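Local coordinates for protein manganese lipoxygenase (Gaeumannomyces graminis, PDB 5FX8) that oxygenates linoleic and alpha-linolenic acids with molecular oxygen, giving 11S- and 13R-hydroperoxy fatty acids at a catalytic manganese ion, at residues P173-R178 against N280-Y285; H290-T295 against G359-Q364; H294-I299 against G367-G372; R320-A325 against W472-A477; V335-G340 against S352-F357. All coordinates share one frame; numbering follows the deposited sequence.

Contact 1 of 5, residues P173-R178 against N280-Y285; sequences PYVLKR and NNDLFY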
# COMPACT_ATOMS: atom_id res chain seq x y z
N PRO A 173 -12.28 10.93 0.29
CA PRO A 173 -12.75 12.25 0.74
C PRO A 173 -12.26 13.41 -0.10
O PRO A 173 -12.44 14.56 0.29
CB PRO A 173 -12.16 12.32 2.14
CG PRO A 173 -10.84 11.62 1.96
CD PRO A 173 -11.13 10.46 1.07
N TYR A 174 -11.61 13.13 -1.21
CA TYR A 174 -10.91 14.14 -1.96
C TYR A 174 -11.72 14.68 -3.12
O TYR A 174 -11.18 15.49 -3.88
CB TYR A 174 -9.60 13.56 -2.44
CG TYR A 174 -8.60 13.44 -1.35
CD1 TYR A 174 -8.07 14.57 -0.76
CD2 TYR A 174 -8.18 12.21 -0.90
CE1 TYR A 174 -7.18 14.48 0.19
CE2 TYR A 174 -7.27 12.12 0.07
CZ TYR A 174 -6.78 13.27 0.60
OH TYR A 174 -5.86 13.22 1.58
N VAL A 175 -12.99 14.29 -3.28
CA VAL A 175 -13.74 14.69 -4.47
C VAL A 175 -14.93 15.55 -4.05
O VAL A 175 -15.27 16.51 -4.74
CB VAL A 175 -14.15 13.47 -5.35
CG1 VAL A 175 -15.10 12.54 -4.69
CG2 VAL A 175 -14.77 13.92 -6.63
N LEU A 176 -15.50 15.28 -2.89
CA LEU A 176 -16.72 15.97 -2.49
C LEU A 176 -16.50 17.48 -2.30
O LEU A 176 -15.44 17.92 -1.86
CB LEU A 176 -17.24 15.36 -1.19
CG LEU A 176 -18.56 15.91 -0.68
CD1 LEU A 176 -19.71 15.33 -1.50
CD2 LEU A 176 -18.69 15.66 0.81
N LYS A 177 -17.51 18.26 -2.61
CA LYS A 177 -17.38 19.71 -2.53
C LYS A 177 -18.75 20.30 -2.27
O LYS A 177 -19.72 19.88 -2.89
CB LYS A 177 -16.75 20.25 -3.81
CG LYS A 177 -17.32 21.54 -4.26
CD LYS A 177 -17.51 21.56 -5.78
CE LYS A 177 -18.39 22.72 -6.24
NZ LYS A 177 -18.58 22.67 -7.72
N ARG A 178 -18.83 21.23 -1.32
CA ARG A 178 -20.09 21.89 -0.99
C ARG A 178 -20.48 22.88 -2.08
O ARG A 178 -19.63 23.54 -2.66
CB ARG A 178 -19.97 22.62 0.34
CG ARG A 178 -21.27 23.16 0.87
CD ARG A 178 -21.05 24.19 1.94
NE ARG A 178 -20.42 23.65 3.14
CZ ARG A 178 -21.05 23.38 4.28
NH1 ARG A 178 -22.34 23.61 4.40
NH2 ARG A 178 -20.38 22.88 5.29
N ASN A 280 -18.18 2.90 -9.27
CA ASN A 280 -17.27 2.61 -10.36
C ASN A 280 -16.53 3.86 -10.80
O ASN A 280 -15.30 3.85 -11.00
CB ASN A 280 -18.09 2.01 -11.49
CG ASN A 280 -17.27 1.64 -12.67
OD1 ASN A 280 -17.28 2.31 -13.68
ND2 ASN A 280 -16.56 0.55 -12.55
N ASN A 281 -17.27 4.96 -10.96
CA ASN A 281 -16.61 6.20 -11.34
C ASN A 281 -15.70 6.72 -10.23
O ASN A 281 -14.61 7.23 -10.50
CB ASN A 281 -17.65 7.23 -11.72
CG ASN A 281 -18.44 6.84 -12.93
OD1 ASN A 281 -19.66 6.97 -12.97
ND2 ASN A 281 -17.74 6.33 -13.94
N ASP A 282 -16.12 6.57 -8.97
CA ASP A 282 -15.32 7.02 -7.84
C ASP A 282 -14.06 6.18 -7.69
O ASP A 282 -13.00 6.72 -7.34
CB ASP A 282 -16.17 6.97 -6.58
CG ASP A 282 -15.59 7.80 -5.47
OD1 ASP A 282 -15.56 9.04 -5.62
OD2 ASP A 282 -15.14 7.22 -4.46
N LEU A 283 -14.13 4.88 -7.96
CA LEU A 283 -12.93 4.05 -7.92
C LEU A 283 -11.94 4.47 -9.00
O LEU A 283 -10.73 4.60 -8.74
CB LEU A 283 -13.30 2.58 -8.06
CG LEU A 283 -12.17 1.58 -7.78
CD1 LEU A 283 -11.40 1.83 -6.47
CD2 LEU A 283 -12.73 0.18 -7.79
N PHE A 284 -12.43 4.68 -10.22
CA PHE A 284 -11.54 5.20 -11.25
C PHE A 284 -10.87 6.48 -10.79
O PHE A 284 -9.66 6.66 -10.97
CB PHE A 284 -12.33 5.42 -12.52
CG PHE A 284 -11.57 6.09 -13.61
CD1 PHE A 284 -11.55 7.47 -13.72
CD2 PHE A 284 -10.91 5.34 -14.55
CE1 PHE A 284 -10.87 8.07 -14.73
CE2 PHE A 284 -10.23 5.92 -15.56
CZ PHE A 284 -10.20 7.28 -15.66
N TYR A 285 -11.66 7.38 -10.19
CA TYR A 285 -11.13 8.67 -9.77
C TYR A 285 -10.02 8.51 -8.74
O TYR A 285 -8.95 9.10 -8.86
CB TYR A 285 -12.23 9.56 -9.21
CG TYR A 285 -11.71 10.86 -8.62
CD1 TYR A 285 -11.30 10.94 -7.30
CD2 TYR A 285 -11.62 12.00 -9.40
CE1 TYR A 285 -10.82 12.11 -6.78
CE2 TYR A 285 -11.15 13.17 -8.88
CZ TYR A 285 -10.75 13.22 -7.57
OH TYR A 285 -10.27 14.38 -7.03

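Contact 2 of 5, residues H290-T295 against G359-Q364; sequences HVLFHT and GSVYAQ. With MN (manganese (II) ion), chain I.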
# COMPACT_ATOMS: atom_id res chain seq x y z
N HIS A 290 -4.67 9.57 -7.44
CA HIS A 290 -3.56 9.43 -6.48
C HIS A 290 -2.20 9.33 -7.14
O HIS A 290 -1.18 9.39 -6.44
CB HIS A 290 -3.77 8.23 -5.55
CG HIS A 290 -3.05 6.99 -5.97
ND1 HIS A 290 -3.52 6.19 -6.98
CD2 HIS A 290 -1.93 6.38 -5.50
CE1 HIS A 290 -2.71 5.15 -7.13
NE2 HIS A 290 -1.73 5.25 -6.24
N VAL A 291 -2.15 9.15 -8.46
CA VAL A 291 -0.90 9.29 -9.18
C VAL A 291 -0.20 10.58 -8.77
O VAL A 291 1.02 10.62 -8.59
CB VAL A 291 -1.17 9.23 -10.69
CG1 VAL A 291 0.09 9.45 -11.49
CG2 VAL A 291 -1.74 7.91 -11.00
N LEU A 292 -0.99 11.63 -8.54
CA LEU A 292 -0.45 12.91 -8.10
C LEU A 292 0.10 12.83 -6.67
O LEU A 292 1.10 13.48 -6.36
CB LEU A 292 -1.53 13.98 -8.24
CG LEU A 292 -1.97 14.36 -9.66
CD1 LEU A 292 -3.07 15.36 -9.64
CD2 LEU A 292 -0.84 15.01 -10.29
N PHE A 293 -0.52 12.03 -5.80
CA PHE A 293 0.10 11.76 -4.51
C PHE A 293 1.44 11.08 -4.69
O PHE A 293 2.27 11.13 -3.79
CB PHE A 293 -0.76 10.87 -3.61
CG PHE A 293 -2.08 11.45 -3.19
CD1 PHE A 293 -2.53 12.66 -3.68
CD2 PHE A 293 -2.90 10.77 -2.31
CE1 PHE A 293 -3.75 13.16 -3.30
CE2 PHE A 293 -4.13 11.30 -1.93
CZ PHE A 293 -4.54 12.48 -2.43
N HIS A 294 1.68 10.43 -5.82
CA HIS A 294 3.03 9.92 -6.06
C HIS A 294 3.95 10.99 -6.65
O HIS A 294 5.07 11.16 -6.18
CB HIS A 294 2.99 8.69 -6.96
CG HIS A 294 2.62 7.42 -6.26
ND1 HIS A 294 3.52 6.69 -5.53
CD2 HIS A 294 1.45 6.74 -6.20
CE1 HIS A 294 2.92 5.62 -5.03
NE2 HIS A 294 1.66 5.63 -5.43
N THR A 295 3.50 11.75 -7.64
CA THR A 295 4.40 12.58 -8.42
C THR A 295 4.70 13.94 -7.82
O THR A 295 5.75 14.50 -8.11
CB THR A 295 3.87 12.75 -9.87
OG1 THR A 295 2.54 13.27 -9.88
CG2 THR A 295 3.87 11.45 -10.56
N GLY A 359 -2.88 13.66 -15.94
CA GLY A 359 -2.37 14.72 -16.77
C GLY A 359 -3.41 15.77 -17.09
O GLY A 359 -3.09 16.95 -17.16
N SER A 360 -4.66 15.38 -17.31
CA SER A 360 -5.73 16.36 -17.48
C SER A 360 -5.94 17.19 -16.22
O SER A 360 -6.16 18.40 -16.31
CB SER A 360 -7.05 15.69 -17.81
OG SER A 360 -6.95 14.92 -18.97
N VAL A 361 -5.93 16.54 -15.06
CA VAL A 361 -6.03 17.27 -13.81
C VAL A 361 -4.90 18.29 -13.72
O VAL A 361 -5.13 19.47 -13.47
CB VAL A 361 -6.02 16.30 -12.62
CG1 VAL A 361 -6.04 17.05 -11.31
CG2 VAL A 361 -7.21 15.40 -12.71
N TYR A 362 -3.67 17.84 -13.95
CA TYR A 362 -2.51 18.71 -13.82
C TYR A 362 -2.57 19.84 -14.82
O TYR A 362 -2.18 20.98 -14.53
CB TYR A 362 -1.24 17.89 -14.01
CG TYR A 362 -0.02 18.52 -13.39
CD1 TYR A 362 0.12 18.61 -12.01
CD2 TYR A 362 1.01 19.00 -14.18
CE1 TYR A 362 1.22 19.20 -11.45
CE2 TYR A 362 2.12 19.56 -13.64
CZ TYR A 362 2.23 19.66 -12.28
OH TYR A 362 3.36 20.24 -11.79
N ALA A 363 -3.07 19.55 -16.02
CA ALA A 363 -3.19 20.58 -17.03
C ALA A 363 -4.26 21.60 -16.66
O ALA A 363 -4.15 22.77 -17.04
CB ALA A 363 -3.46 19.92 -18.38
N GLN A 364 -5.29 21.21 -15.90
CA GLN A 364 -6.28 22.19 -15.46
C GLN A 364 -5.84 22.95 -14.20
O GLN A 364 -6.63 23.73 -13.66
CB GLN A 364 -7.64 21.52 -15.21
CG GLN A 364 -8.28 20.90 -16.45
CD GLN A 364 -9.44 19.95 -16.12
OE1 GLN A 364 -9.84 19.80 -14.97
NE2 GLN A 364 -9.97 19.28 -17.15
MN MN I . 0.09 4.27 -4.95
O HOH W 1 -0.07 3.18 -7.11

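Contact 3 of 5, residues H294-I299 against G367-G372; sequences HTIPEI and GGFQAG. With MN (manganese (II) ion), chain I.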
# COMPACT_ATOMS: atom_id res chain seq x y z
N HIS A 294 1.68 10.43 -5.82
CA HIS A 294 3.03 9.92 -6.06
C HIS A 294 3.95 10.99 -6.65
O HIS A 294 5.07 11.16 -6.18
CB HIS A 294 2.99 8.69 -6.96
CG HIS A 294 2.62 7.42 -6.26
ND1 HIS A 294 3.52 6.69 -5.53
CD2 HIS A 294 1.45 6.74 -6.20
CE1 HIS A 294 2.92 5.62 -5.03
NE2 HIS A 294 1.66 5.63 -5.43
N THR A 295 3.50 11.75 -7.64
CA THR A 295 4.40 12.58 -8.42
C THR A 295 4.70 13.94 -7.82
O THR A 295 5.75 14.50 -8.11
CB THR A 295 3.87 12.75 -9.87
OG1 THR A 295 2.54 13.27 -9.88
CG2 THR A 295 3.87 11.45 -10.56
N ILE A 296 3.85 14.50 -6.96
CA ILE A 296 4.23 15.77 -6.31
C ILE A 296 5.34 15.57 -5.27
O ILE A 296 6.30 16.36 -5.24
CB ILE A 296 3.00 16.45 -5.68
CG1 ILE A 296 1.88 16.51 -6.70
CG2 ILE A 296 3.33 17.85 -5.26
CD1 ILE A 296 2.28 17.18 -7.90
N PRO A 297 5.28 14.55 -4.41
CA PRO A 297 6.45 14.27 -3.57
C PRO A 297 7.70 14.00 -4.37
O PRO A 297 8.75 14.54 -4.02
CB PRO A 297 6.03 13.03 -2.76
CG PRO A 297 4.61 13.09 -2.72
CD PRO A 297 4.14 13.72 -3.99
N GLU A 298 7.63 13.20 -5.43
CA GLU A 298 8.82 12.89 -6.21
C GLU A 298 9.51 14.16 -6.67
O GLU A 298 10.73 14.27 -6.58
CB GLU A 298 8.48 12.02 -7.43
CG GLU A 298 8.37 10.53 -7.22
CD GLU A 298 7.56 9.85 -8.33
OE1 GLU A 298 7.59 10.27 -9.50
OE2 GLU A 298 6.84 8.88 -8.04
N ILE A 299 8.74 15.12 -7.20
CA ILE A 299 9.36 16.32 -7.75
C ILE A 299 9.94 17.18 -6.65
O ILE A 299 11.01 17.79 -6.82
CB ILE A 299 8.36 17.10 -8.66
CG1 ILE A 299 9.07 18.14 -9.51
CG2 ILE A 299 7.27 17.80 -7.89
CD1 ILE A 299 10.25 17.65 -10.22
N GLY A 367 -3.12 19.63 -8.46
CA GLY A 367 -1.84 19.18 -7.99
C GLY A 367 -0.94 20.26 -7.43
O GLY A 367 0.26 20.05 -7.36
N GLY A 368 -1.48 21.39 -7.01
CA GLY A 368 -0.67 22.35 -6.29
C GLY A 368 -0.20 21.81 -4.94
O GLY A 368 -0.92 21.09 -4.26
N PHE A 369 1.01 22.18 -4.55
CA PHE A 369 1.54 21.65 -3.29
C PHE A 369 0.83 22.27 -2.08
O PHE A 369 0.19 21.57 -1.31
CB PHE A 369 3.05 21.86 -3.25
CG PHE A 369 3.72 21.24 -2.07
CD1 PHE A 369 4.10 19.91 -2.10
CD2 PHE A 369 4.01 21.99 -0.94
CE1 PHE A 369 4.75 19.34 -1.01
CE2 PHE A 369 4.63 21.43 0.13
CZ PHE A 369 5.01 20.10 0.10
N GLN A 370 0.91 23.59 -1.92
CA GLN A 370 0.22 24.20 -0.78
C GLN A 370 -1.30 24.05 -0.88
O GLN A 370 -1.98 23.92 0.14
CB GLN A 370 0.63 25.66 -0.65
CG GLN A 370 2.08 25.80 -0.16
CD GLN A 370 2.60 27.22 -0.22
OE1 GLN A 370 2.55 27.87 -1.24
NE2 GLN A 370 3.09 27.70 0.90
N ALA A 371 -1.82 24.02 -2.11
CA ALA A 371 -3.23 23.74 -2.39
C ALA A 371 -3.70 22.44 -1.75
O ALA A 371 -4.89 22.30 -1.44
CB ALA A 371 -3.43 23.65 -3.90
N GLY A 372 -2.79 21.50 -1.56
CA GLY A 372 -3.12 20.23 -1.00
C GLY A 372 -2.98 20.11 0.49
O GLY A 372 -3.26 19.03 1.02
MN MN I . 0.09 4.27 -4.95
O HOH W 1 -0.07 3.18 -7.11

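Contact 4 of 5, residues R320-A325 against W472-A477; sequences RLMYQA and WITGGA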
# COMPACT_ATOMS: atom_id res chain seq x y z
N ARG A 320 14.30 9.33 3.74
CA ARG A 320 13.54 8.32 4.47
C ARG A 320 12.09 8.27 4.03
O ARG A 320 11.54 7.20 3.81
CB ARG A 320 13.64 8.58 5.97
CG ARG A 320 12.72 7.71 6.75
CD ARG A 320 13.36 6.39 6.92
NE ARG A 320 12.67 5.53 7.85
CZ ARG A 320 13.00 4.27 8.08
NH1 ARG A 320 14.02 3.73 7.46
NH2 ARG A 320 12.32 3.57 8.95
N LEU A 321 11.45 9.43 3.87
CA LEU A 321 10.03 9.41 3.52
C LEU A 321 9.80 8.98 2.07
O LEU A 321 8.72 8.48 1.75
CB LEU A 321 9.40 10.78 3.74
CG LEU A 321 9.31 11.38 5.13
CD1 LEU A 321 9.03 12.81 4.94
CD2 LEU A 321 8.21 10.74 5.87
N MET A 322 10.77 9.18 1.19
CA MET A 322 10.68 8.80 -0.21
C MET A 322 11.32 7.45 -0.48
O MET A 322 11.73 7.18 -1.61
CB MET A 322 11.34 9.86 -1.08
CG MET A 322 10.72 11.20 -1.01
SD MET A 322 9.05 11.21 -1.55
CE MET A 322 8.47 11.57 0.03
N TYR A 323 11.45 6.63 0.55
CA TYR A 323 11.91 5.27 0.40
C TYR A 323 11.14 4.59 -0.73
O TYR A 323 9.92 4.67 -0.81
CB TYR A 323 11.74 4.54 1.72
CG TYR A 323 12.32 3.16 1.73
CD1 TYR A 323 13.62 2.94 1.33
CD2 TYR A 323 11.58 2.08 2.15
CE1 TYR A 323 14.16 1.69 1.34
CE2 TYR A 323 12.09 0.84 2.17
CZ TYR A 323 13.39 0.63 1.76
OH TYR A 323 13.91 -0.65 1.78
N GLN A 324 11.90 3.96 -1.62
CA GLN A 324 11.43 3.21 -2.77
C GLN A 324 10.55 4.01 -3.72
O GLN A 324 9.96 3.42 -4.62
CB GLN A 324 10.69 1.94 -2.35
CG GLN A 324 11.54 0.95 -1.63
CD GLN A 324 10.85 -0.37 -1.46
OE1 GLN A 324 9.93 -0.69 -2.19
NE2 GLN A 324 11.30 -1.16 -0.51
N ALA A 325 10.42 5.33 -3.55
CA ALA A 325 9.35 6.02 -4.27
C ALA A 325 9.56 6.00 -5.77
O ALA A 325 8.60 6.03 -6.52
CB ALA A 325 9.21 7.47 -3.80
N TRP A 472 2.84 13.52 5.51
CA TRP A 472 1.41 13.24 5.55
C TRP A 472 0.97 12.56 4.26
O TRP A 472 0.15 11.64 4.29
CB TRP A 472 0.63 14.54 5.82
CG TRP A 472 -0.75 14.49 5.26
CD1 TRP A 472 -1.20 15.14 4.15
CD2 TRP A 472 -1.83 13.67 5.72
NE1 TRP A 472 -2.50 14.78 3.90
CE2 TRP A 472 -2.90 13.88 4.85
CE3 TRP A 472 -1.99 12.77 6.77
CZ2 TRP A 472 -4.11 13.24 5.00
CZ3 TRP A 472 -3.19 12.14 6.92
CH2 TRP A 472 -4.23 12.36 6.04
N ILE A 473 1.54 12.96 3.13
CA ILE A 473 1.29 12.25 1.89
C ILE A 473 1.82 10.82 1.96
O ILE A 473 1.11 9.86 1.64
CB ILE A 473 1.89 13.01 0.71
CG1 ILE A 473 1.10 14.27 0.45
CG2 ILE A 473 1.89 12.18 -0.55
CD1 ILE A 473 1.86 15.21 -0.43
N THR A 474 3.05 10.64 2.39
CA THR A 474 3.53 9.28 2.24
C THR A 474 3.00 8.36 3.31
O THR A 474 2.94 7.15 3.10
CB THR A 474 5.07 9.21 2.19
OG1 THR A 474 5.64 9.45 3.48
CG2 THR A 474 5.59 10.21 1.23
N GLY A 475 2.57 8.87 4.45
CA GLY A 475 2.19 7.94 5.48
C GLY A 475 0.73 8.02 5.82
O GLY A 475 0.28 7.38 6.76
N GLY A 476 -0.01 8.82 5.07
CA GLY A 476 -1.41 9.09 5.35
C GLY A 476 -2.27 9.25 4.12
O GLY A 476 -3.05 8.36 3.82
N ALA A 477 -2.13 10.35 3.38
CA ALA A 477 -2.99 10.58 2.23
C ALA A 477 -2.91 9.45 1.19
O ALA A 477 -3.93 9.05 0.63
CB ALA A 477 -2.64 11.91 1.59

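Contact 5 of 5, residues V335-G340 against S352-F357; sequences VLFNPG and SAAIDF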
# COMPACT_ATOMS: atom_id res chain seq x y z
N VAL A 335 3.83 -2.96 -15.76
CA VAL A 335 2.88 -4.04 -15.52
C VAL A 335 1.48 -3.55 -15.25
O VAL A 335 0.53 -4.33 -15.34
CB VAL A 335 3.34 -4.97 -14.38
CG1 VAL A 335 4.67 -5.59 -14.69
CG2 VAL A 335 3.41 -4.24 -13.10
N LEU A 336 1.27 -2.29 -14.91
CA LEU A 336 -0.07 -1.88 -14.53
C LEU A 336 -0.81 -1.20 -15.68
O LEU A 336 -1.91 -1.61 -16.04
CB LEU A 336 0.01 -0.95 -13.32
CG LEU A 336 -1.29 -0.48 -12.69
CD1 LEU A 336 -2.18 -1.67 -12.47
CD2 LEU A 336 -0.98 0.22 -11.40
N PHE A 337 -0.20 -0.19 -16.28
CA PHE A 337 -0.87 0.61 -17.30
C PHE A 337 -0.37 0.32 -18.70
O PHE A 337 -0.65 1.09 -19.62
CB PHE A 337 -0.75 2.10 -16.98
CG PHE A 337 -1.34 2.47 -15.67
CD1 PHE A 337 -2.70 2.45 -15.48
CD2 PHE A 337 -0.53 2.82 -14.61
CE1 PHE A 337 -3.24 2.79 -14.26
CE2 PHE A 337 -1.06 3.16 -13.39
CZ PHE A 337 -2.41 3.14 -13.22
N ASN A 338 0.36 -0.78 -18.89
CA ASN A 338 0.75 -1.25 -20.20
C ASN A 338 -0.43 -1.89 -20.92
O ASN A 338 -1.40 -2.32 -20.29
CB ASN A 338 1.89 -2.25 -20.09
CG ASN A 338 1.52 -3.44 -19.25
OD1 ASN A 338 1.27 -3.30 -18.07
ND2 ASN A 338 1.48 -4.62 -19.86
N PRO A 339 -0.37 -1.98 -22.24
CA PRO A 339 -1.43 -2.68 -22.98
C PRO A 339 -1.60 -4.09 -22.46
O PRO A 339 -0.69 -4.91 -22.54
CB PRO A 339 -0.93 -2.66 -24.42
CG PRO A 339 -0.08 -1.47 -24.47
CD PRO A 339 0.60 -1.35 -23.14
N GLY A 340 -2.77 -4.36 -21.89
CA GLY A 340 -3.09 -5.67 -21.38
C GLY A 340 -2.55 -5.95 -20.01
O GLY A 340 -2.49 -7.12 -19.62
N SER A 352 -5.22 3.69 -21.34
CA SER A 352 -4.93 4.97 -21.97
C SER A 352 -5.74 6.10 -21.35
O SER A 352 -5.27 7.24 -21.25
CB SER A 352 -5.22 4.88 -23.46
OG SER A 352 -6.56 4.48 -23.64
N ALA A 353 -6.98 5.79 -20.93
CA ALA A 353 -7.83 6.79 -20.28
C ALA A 353 -7.41 7.02 -18.84
O ALA A 353 -7.34 8.17 -18.38
CB ALA A 353 -9.29 6.34 -20.34
N ALA A 354 -7.11 5.93 -18.12
CA ALA A 354 -6.54 6.04 -16.78
C ALA A 354 -5.30 6.92 -16.75
O ALA A 354 -5.16 7.76 -15.86
CB ALA A 354 -6.18 4.65 -16.25
N ILE A 355 -4.38 6.74 -17.71
CA ILE A 355 -3.16 7.54 -17.72
C ILE A 355 -3.47 8.97 -18.14
O ILE A 355 -2.80 9.90 -17.71
CB ILE A 355 -2.09 6.88 -18.62
CG1 ILE A 355 -1.42 5.72 -17.90
CG2 ILE A 355 -0.98 7.82 -18.99
CD1 ILE A 355 -0.62 6.18 -16.76
N ASP A 356 -4.49 9.17 -18.98
CA ASP A 356 -4.81 10.54 -19.39
C ASP A 356 -5.38 11.36 -18.23
O ASP A 356 -5.19 12.58 -18.19
CB ASP A 356 -5.77 10.50 -20.58
CG ASP A 356 -6.40 11.86 -20.92
OD1 ASP A 356 -5.73 12.68 -21.59
OD2 ASP A 356 -7.58 12.09 -20.56
N PHE A 357 -6.04 10.73 -17.26
CA PHE A 357 -6.73 11.52 -16.25
C PHE A 357 -5.82 12.39 -15.37
O PHE A 357 -6.11 13.59 -15.23
CB PHE A 357 -7.60 10.59 -15.42
CG PHE A 357 -8.42 11.30 -14.43
CD1 PHE A 357 -9.57 11.97 -14.82
CD2 PHE A 357 -8.05 11.33 -13.11
CE1 PHE A 357 -10.33 12.63 -13.92
CE2 PHE A 357 -8.81 12.00 -12.20
CZ PHE A 357 -9.95 12.65 -12.60

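Contact 1 of 5, residues P173-R178 against N280-Y285
Val175 and Tyr285 form a small CH-pi and apolar contact between the loop that leads into strand 177-178 and the long helix 268-305. The evidence is the placing of Val175 CB, which lies over one face of the phenol ring, 4.3 Å from the ring centroid and 26° off the normal; its nearest ring atom is Tyr285 CE1 at 3.9 Å. Val175 CG2, also on that face, sits out toward the rim. Tyr285 is thrown across the gap because its CG is anti to the backbone N (chi1 174°), and the two side chains run antiparallel alongside each other. The other methyl, Val175 CG1, stands 3.7 Å from Asp282 OD1. That carboxylate finds its polar partners elsewhere: a salt bridge to Arg168 and hydrogen bonds to His217 and Asn172. Around the contact, Val175 also packs on Val215 of strand 212-216, while the neighbouring Tyr174 reaches Trp472, Ala477 and Met481 of helix 460-481, linking sheet and helical core.

Contact 2 of 5, residues H290-T295 against G359-Q364
The manganese-binding helix packs here on helix 351-363, with Leu292 meeting Val361 and Tyr362 while the histidines of the same segment hold the metal. Leu292 has CG anti to its carbonyl carbon (chi1 -67°) and an extended second torsion, and its two methyls divide the work. CD1 lies 3.8 Å from Val361 CG1, the branch of that valine set anti to the backbone N. CD2 approaches Tyr362 obliquely, 4.1 Å from its ring atom CD1. Both pairs are purely apolar, and no hydrogen bond crosses between the segments. The Tyr362 ring has a further partner in Arg450, which makes a cation-pi contact with it and whose NH1 also bonds to the Tyr362 carbonyl.

On the metal-facing side of the segment, His290 NE2 binds manganese at 2.4 Å and His294 NE2 at 2.1 Å, with the two ring planes inclined at about 65°. His290 ND1 is hydrogen-bonded to Gln287 O, which helps fix the rotation of that ring. A water at 2.4 Å from the metal, together with His478, Asn482 and the C-terminal Val618, completes the coordination. Two histidines from one long helix, joined by ligands from a second helix and by the chain's terminal carboxylate, are the signature of the lipoxygenase metal site, occupied by manganese in this subfamily.

Contact 3 of 5, residues H294-I299 against G367-G372
Ile296 presses its branches against Phe369 and Gly367, each branch finding a different target. The CG2 methyl, anti to the backbone N, meets the Phe369 ring at its edge and in its plane, 3.8 Å from Phe369 CD1. The longer branch turns to the loop backbone, where Ile296 CD1 lies 3.6 Å from Gly367 O and CG1 lies 3.9 Å from the same oxygen. These are van der Waals contacts, and no hydrogen bond crosses between the segments.

In the loop, Gly367 adopts a positive phi of 76°, and a 3-10 turn follows in which Gly372 N bonds to Phe369 O at 3.0 Å. Phe369 is held from other directions too: its ring makes edge-to-face contacts with His469 and Phe452, and its backbone is hydrogen-bonded to Arg450.

On the helix, Pro297 has no N-H to offer the preceding turn, and a kink falls there; the helix nevertheless carries on, with Ile299 N bonded to Thr295 O. His294, two residues before Ile296, is a manganese ligand, its ring nearly perpendicular to that of His478 at about 85°. An apolar side packed under a loop, with a metal-binding histidine on another side of the same helix, fits the buried central helix of the lipoxygenase fold.

Contact 4 of 5, residues R320-A325 against W472-A477
Leu321 and Thr474 mark the closest backbone approach, with CA atoms 6.6 Å apart, where the end of helix 313-321 meets a widened turn of helix 460-481. Met322 is the first residue to leave helical angles and opens a type II beta turn, closed by the bond from Ala325 N to Met322 O at 3.0 Å. Opposite, Ala477 N bonds to Trp472 O at 2.8 Å, five residues back, which defines a pi-type turn.

Thr474 is the hub of the side-chain packing. Its CG2, anti to the carbonyl carbon, lies 3.6 Å from Leu321 O and also touches the Met322 CE methyl. Met322 reaches it because its chain bends at chi2 (-62°) and again at chi3, although its CB points away; both Leu321 and Met322 lie roughly perpendicular to the Thr474 side chain. Thr474 OG1 is 3.7 Å from Leu321 CD2, but its polar partner is Phe614 O, to which it is hydrogen-bonded. This buried hydroxyl thus ties the helix to the chain's C-terminal segment. His478 follows directly after the widened turn and Asn482 one turn later, so the contact backs the helix that, in the lipoxygenase fold, supplies the second set of metal ligands.

Contact 5 of 5, residues V335-G340 against S352-F357
Phe337 carries this contact with Ala354 and Ile355, and the segment that delivers it starts in the last turn of helix 328-336. Val335 comes first; it packs against Asn338 of the second subunit and is joined by a backbone hydrogen bond to Phe342. Leu336 follows, its backbone bonded to Trp343, and its CG sits 3.7 Å above the plane of the Phe337 ring, over the ring centre.

Next comes Phe337 itself. Ile355 CD1 covers the ring face opposite Leu336, 4.3 Å from the centroid and 27° off the normal, which is a CH-pi geometry. The aromatic ring is therefore sandwiched between two aliphatic side chains. Nearer the backbone, Phe337 CB touches Ile355 CG1 at 3.8 Å. The Ala354 methyl comes up obliquely, 4.0 Å from Phe337 CE1. Ile355 reaches over the ring through the bend at its second torsion, chi2 -67°, while the two side chains cross at a slant. Beyond Phe337 the chain turns away through Asn338 and Pro339 to Gly340, whose N is hydrogen-bonded to Asp344 of the short helix 342-346.

Helix 268-305 backs the contact, since Met288 touches both Phe337 and Ala354; Leu77 packs on Phe337 and Ile355, and Trp343 of helix 342-346 meets Ala354.

In the fold
From the N terminus, contact 1 closes first, enclosing most of the five-stranded antiparallel sheet and two short helices and returning to helix 268-305. Contacts 2 and 3 then leave successive turns of that helix, sharing His294 and Thr295, and close on helix 351-363 and the loop after it. Contact 4 opens within their loops and closes far later, on helix 460-481, so it crosses both. Contact 5, the shortest closure, nests inside the loops of contacts 2, 3 and 4. Helix 268-305 is the common spine: Phe293 touches Tyr174 of contact 1 and Ala477 of contact 4, Pro297 packs on Ile473 and Met322, and Phe284 and Tyr285 meet Phe357 of contact 5.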